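Local coordinates for protein phenol hydroxylase component phL (Pseudomonas stutzeri, PDB 3U52) that is a component of a phenol hydroxylase and probably takes part, with its partner subunits, in the hydroxylation of phenol, at residues G224-W237 / A303-L317. Sequence-based numbering, arbitrary orientation.
Sequences GMMYPLVYDKMDQW and ASVGIDGLNEARAEL. With XE (xenon), chain B.
Lys-233 of the helical segment 224-237 fits as a knob into the hole formed by Gly-309, Glu-312, Ala-313 and Glu-316 on helix 307-317. From CB, near CG1 of Val-305, its chain runs through CG and out over Gly-309: CD lies 3.2 Å from Gly-309 O, and CE stays on that same oxygen before nearing Glu-316 OE1. Bends at chi3 (-149°) and chi4 (-64°) then turn NZ between two carboxylates. It bonds Glu-316 OE1 at 3.1 Å, on the syn side but tilted out of the carboxylate plane, and makes a weaker salt bridge to Glu-312 OE1 at 3.4 Å.

At one end of the contact the Trp-237 indole lies against the loop leading into helix 307-317. Ser-304 CB sits over its six-membered ring, 3.8 Å from the centroid, while Val-305 CA covers the five-membered ring, both as CH-pi contacts. Ser-304 O stands over the same face, 3.1 Å from Trp-237 NE1, but the angle is too poor for a hydrogen bond. With an alanine in place of Trp-237, Ser-304 and Val-305 would probably lose their aromatic cover and a gap would open beside the loop. Ser-304 OG is hydrogen-bonded to Leu-300 O, and Met-234 CE packs against it.

Leu-229 CD1 meets Val-305 CG1 at 3.9 Å. Toward Leu-317, the Ala-313 methyl rests against Met-225 O, and Met-225 CE reaches Leu-317 CD2 at 3.7 Å.

The helices run roughly antiparallel, at 138°; helix 211-240 also carries Tyr-227 and Asp-232 of a xenon site. Flanked by apolar contacts, Lys-233 lies between two carboxylates, which probably favours its charged form.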
# COMPACT_ATOMS: atom_id res chain seq x y z
N GLY D 224 -28.20 -22.75 -13.75
CA GLY D 224 -29.40 -22.02 -13.42
C GLY D 224 -30.56 -22.88 -12.93
O GLY D 224 -31.59 -22.35 -12.48
N MET D 225 -30.40 -24.19 -13.02
CA MET D 225 -31.36 -25.12 -12.45
C MET D 225 -30.70 -25.82 -11.29
O MET D 225 -31.32 -25.98 -10.23
CB MET D 225 -31.80 -26.16 -13.50
CG MET D 225 -33.10 -25.82 -14.23
SD MET D 225 -33.63 -27.19 -15.30
CE MET D 225 -32.56 -26.92 -16.72
N MET D 226 -29.44 -26.23 -11.47
CA MET D 226 -28.71 -26.97 -10.42
C MET D 226 -28.52 -26.23 -9.09
O MET D 226 -28.76 -26.80 -8.01
CB MET D 226 -27.34 -27.43 -10.92
CG MET D 226 -26.54 -28.17 -9.87
SD MET D 226 -25.09 -28.91 -10.60
CE MET D 226 -24.12 -27.41 -10.88
N TYR D 227 -28.01 -25.01 -9.17
CA TYR D 227 -27.73 -24.24 -7.97
C TYR D 227 -28.99 -23.99 -7.13
O TYR D 227 -28.96 -24.25 -5.95
CB TYR D 227 -26.94 -22.95 -8.31
CG TYR D 227 -25.48 -23.25 -8.28
CD1 TYR D 227 -24.87 -23.90 -9.33
CD2 TYR D 227 -24.71 -22.95 -7.14
CE1 TYR D 227 -23.53 -24.22 -9.30
CE2 TYR D 227 -23.35 -23.26 -7.08
CZ TYR D 227 -22.79 -23.89 -8.16
OH TYR D 227 -21.46 -24.19 -8.12
N PRO D 228 -30.10 -23.49 -7.74
CA PRO D 228 -31.33 -23.41 -6.92
C PRO D 228 -31.79 -24.76 -6.35
O PRO D 228 -32.10 -24.83 -5.17
CB PRO D 228 -32.38 -22.82 -7.88
CG PRO D 228 -31.50 -22.00 -8.92
CD PRO D 228 -30.32 -22.95 -9.11
N LEU D 229 -31.77 -25.82 -7.16
CA LEU D 229 -32.22 -27.13 -6.67
C LEU D 229 -31.41 -27.57 -5.48
O LEU D 229 -31.95 -27.98 -4.46
CB LEU D 229 -32.15 -28.21 -7.77
CG LEU D 229 -32.55 -29.64 -7.36
CD1 LEU D 229 -34.01 -29.72 -6.94
CD2 LEU D 229 -32.27 -30.59 -8.52
N VAL D 230 -30.09 -27.49 -5.62
CA VAL D 230 -29.18 -28.02 -4.59
C VAL D 230 -29.01 -27.09 -3.35
O VAL D 230 -29.17 -27.53 -2.20
CB VAL D 230 -27.82 -28.41 -5.19
CG1 VAL D 230 -26.88 -28.93 -4.08
CG2 VAL D 230 -27.99 -29.48 -6.26
N TYR D 231 -28.68 -25.82 -3.59
CA TYR D 231 -28.29 -24.96 -2.47
C TYR D 231 -29.43 -24.14 -1.90
O TYR D 231 -29.23 -23.46 -0.89
CB TYR D 231 -27.08 -24.07 -2.83
CG TYR D 231 -25.89 -24.90 -3.26
CD1 TYR D 231 -25.58 -25.06 -4.59
CD2 TYR D 231 -25.15 -25.59 -2.33
CE1 TYR D 231 -24.48 -25.87 -4.99
CE2 TYR D 231 -24.07 -26.38 -2.71
CZ TYR D 231 -23.75 -26.51 -4.03
OH TYR D 231 -22.68 -27.32 -4.36
N ASP D 232 -30.59 -24.21 -2.54
CA ASP D 232 -31.81 -23.69 -1.96
C ASP D 232 -32.76 -24.79 -1.55
O ASP D 232 -33.06 -24.94 -0.36
CB ASP D 232 -32.53 -22.78 -2.94
CG ASP D 232 -31.99 -21.36 -2.92
OD1 ASP D 232 -31.13 -21.03 -2.06
OD2 ASP D 232 -32.42 -20.57 -3.81
N LYS D 233 -33.25 -25.56 -2.53
CA LYS D 233 -34.30 -26.55 -2.24
C LYS D 233 -33.80 -27.77 -1.46
O LYS D 233 -34.35 -28.07 -0.40
CB LYS D 233 -35.10 -26.89 -3.50
CG LYS D 233 -35.87 -25.66 -3.91
CD LYS D 233 -36.46 -25.76 -5.28
CE LYS D 233 -36.55 -24.41 -6.00
NZ LYS D 233 -37.47 -23.44 -5.33
N MET D 234 -32.74 -28.43 -1.93
CA MET D 234 -32.13 -29.49 -1.14
C MET D 234 -31.66 -28.96 0.21
O MET D 234 -31.82 -29.65 1.23
CB MET D 234 -30.99 -30.11 -1.90
CG MET D 234 -30.80 -31.57 -1.66
SD MET D 234 -29.79 -32.36 -2.98
CE MET D 234 -30.71 -31.83 -4.43
N ASP D 235 -31.12 -27.74 0.25
CA ASP D 235 -30.61 -27.15 1.49
C ASP D 235 -31.70 -27.09 2.59
O ASP D 235 -31.48 -27.48 3.74
CB ASP D 235 -29.98 -25.78 1.22
CG ASP D 235 -29.41 -25.12 2.48
OD1 ASP D 235 -28.37 -25.58 2.98
OD2 ASP D 235 -29.99 -24.12 2.95
N GLN D 236 -32.89 -26.64 2.23
CA GLN D 236 -34.03 -26.71 3.16
C GLN D 236 -34.32 -28.14 3.63
O GLN D 236 -34.55 -28.38 4.81
CB GLN D 236 -35.30 -26.17 2.50
CG GLN D 236 -35.21 -24.70 2.11
CD GLN D 236 -36.53 -24.16 1.59
OE1 GLN D 236 -37.60 -24.49 2.13
NE2 GLN D 236 -36.47 -23.31 0.54
N TRP D 237 -34.34 -29.08 2.69
CA TRP D 237 -34.67 -30.47 2.98
C TRP D 237 -33.65 -31.15 3.89
O TRP D 237 -34.02 -32.03 4.69
CB TRP D 237 -34.85 -31.21 1.65
CG TRP D 237 -34.97 -32.69 1.74
CD1 TRP D 237 -36.11 -33.42 1.94
CD2 TRP D 237 -33.91 -33.63 1.58
NE1 TRP D 237 -35.82 -34.77 1.93
CE2 TRP D 237 -34.48 -34.93 1.70
CE3 TRP D 237 -32.54 -33.51 1.34
CZ2 TRP D 237 -33.72 -36.09 1.61
CZ3 TRP D 237 -31.78 -34.67 1.25
CH2 TRP D 237 -32.37 -35.95 1.38
N ALA D 303 -34.49 -38.32 -5.35
CA ALA D 303 -33.83 -39.02 -4.25
C ALA D 303 -33.74 -38.16 -2.99
O ALA D 303 -33.17 -38.58 -1.99
CB ALA D 303 -32.45 -39.48 -4.68
N SER D 304 -34.30 -36.95 -3.05
CA SER D 304 -34.09 -35.96 -1.99
C SER D 304 -35.35 -35.16 -1.79
O SER D 304 -36.25 -35.58 -1.05
CB SER D 304 -32.88 -35.03 -2.30
OG SER D 304 -33.07 -34.31 -3.51
N VAL D 305 -35.44 -34.02 -2.46
CA VAL D 305 -36.44 -33.02 -2.12
C VAL D 305 -37.78 -33.26 -2.87
O VAL D 305 -38.81 -32.72 -2.49
CB VAL D 305 -35.86 -31.55 -2.27
CG1 VAL D 305 -35.56 -31.22 -3.73
CG2 VAL D 305 -36.80 -30.53 -1.68
N GLY D 306 -37.76 -34.08 -3.93
CA GLY D 306 -38.96 -34.45 -4.69
C GLY D 306 -39.00 -33.69 -5.99
O GLY D 306 -38.45 -32.58 -6.08
N ILE D 307 -39.64 -34.27 -7.01
CA ILE D 307 -39.66 -33.68 -8.35
C ILE D 307 -40.21 -32.24 -8.43
O ILE D 307 -39.87 -31.48 -9.33
CB ILE D 307 -40.39 -34.61 -9.38
CG1 ILE D 307 -40.15 -34.15 -10.83
CG2 ILE D 307 -41.88 -34.71 -9.06
CD1 ILE D 307 -38.78 -34.56 -11.40
N ASP D 308 -41.07 -31.87 -7.49
CA ASP D 308 -41.65 -30.52 -7.45
C ASP D 308 -40.61 -29.43 -7.19
O ASP D 308 -40.78 -28.31 -7.65
CB ASP D 308 -42.74 -30.46 -6.39
CG ASP D 308 -43.81 -31.54 -6.60
OD1 ASP D 308 -44.63 -31.40 -7.56
OD2 ASP D 308 -43.79 -32.53 -5.82
N GLY D 309 -39.57 -29.78 -6.44
CA GLY D 309 -38.43 -28.92 -6.21
C GLY D 309 -37.72 -28.62 -7.52
O GLY D 309 -37.41 -27.46 -7.80
N LEU D 310 -37.48 -29.66 -8.33
CA LEU D 310 -36.92 -29.48 -9.69
C LEU D 310 -37.86 -28.71 -10.65
O LEU D 310 -37.41 -27.89 -11.47
CB LEU D 310 -36.45 -30.80 -10.32
CG LEU D 310 -35.76 -30.66 -11.70
CD1 LEU D 310 -34.59 -29.62 -11.73
CD2 LEU D 310 -35.29 -32.00 -12.23
N ASN D 311 -39.17 -28.95 -10.55
CA ASN D 311 -40.11 -28.27 -11.43
C ASN D 311 -40.14 -26.79 -11.16
O ASN D 311 -40.23 -25.99 -12.09
CB ASN D 311 -41.50 -28.90 -11.37
CG ASN D 311 -41.51 -30.31 -11.97
OD1 ASN D 311 -40.68 -30.64 -12.85
ND2 ASN D 311 -42.40 -31.16 -11.48
N GLU D 312 -40.02 -26.42 -9.90
CA GLU D 312 -39.91 -25.00 -9.52
C GLU D 312 -38.61 -24.34 -9.99
O GLU D 312 -38.60 -23.16 -10.31
CB GLU D 312 -40.02 -24.83 -8.02
CG GLU D 312 -41.34 -25.26 -7.44
CD GLU D 312 -41.34 -25.11 -5.94
OE1 GLU D 312 -40.26 -25.30 -5.35
OE2 GLU D 312 -42.41 -24.78 -5.35
N ALA D 313 -37.52 -25.10 -10.01
CA ALA D 313 -36.23 -24.55 -10.44
C ALA D 313 -36.29 -24.34 -11.95
O ALA D 313 -35.78 -23.33 -12.46
CB ALA D 313 -35.06 -25.46 -10.04
N ARG D 314 -36.98 -25.25 -12.65
CA ARG D 314 -37.17 -25.12 -14.08
C ARG D 314 -38.02 -23.91 -14.41
O ARG D 314 -37.79 -23.21 -15.41
CB ARG D 314 -37.79 -26.40 -14.66
CG ARG D 314 -37.71 -26.46 -16.15
CD ARG D 314 -38.43 -27.67 -16.66
NE ARG D 314 -37.91 -28.04 -17.97
CZ ARG D 314 -38.20 -29.18 -18.58
NH1 ARG D 314 -39.03 -30.04 -17.99
NH2 ARG D 314 -37.68 -29.44 -19.78
N ALA D 315 -39.02 -23.66 -13.56
CA ALA D 315 -39.93 -22.54 -13.77
C ALA D 315 -39.16 -21.25 -13.54
O ALA D 315 -39.33 -20.30 -14.28
CB ALA D 315 -41.13 -22.62 -12.81
N GLU D 316 -38.34 -21.22 -12.50
CA GLU D 316 -37.47 -20.06 -12.23
C GLU D 316 -36.49 -19.75 -13.40
O GLU D 316 -36.42 -18.61 -13.85
CB GLU D 316 -36.76 -20.22 -10.88
CG GLU D 316 -37.75 -20.29 -9.68
CD GLU D 316 -37.09 -20.80 -8.37
OE1 GLU D 316 -37.82 -21.14 -7.39
OE2 GLU D 316 -35.84 -20.84 -8.31
N LEU D 317 -35.81 -20.77 -13.93
CA LEU D 317 -35.01 -20.60 -15.16
C LEU D 317 -35.83 -20.10 -16.36
O LEU D 317 -35.38 -19.25 -17.13
CB LEU D 317 -34.27 -21.89 -15.53
CG LEU D 317 -33.42 -21.84 -16.81
CD1 LEU D 317 -32.30 -20.81 -16.62
CD2 LEU D 317 -32.85 -23.23 -17.19
XE XE B . -28.83 -20.81 -4.88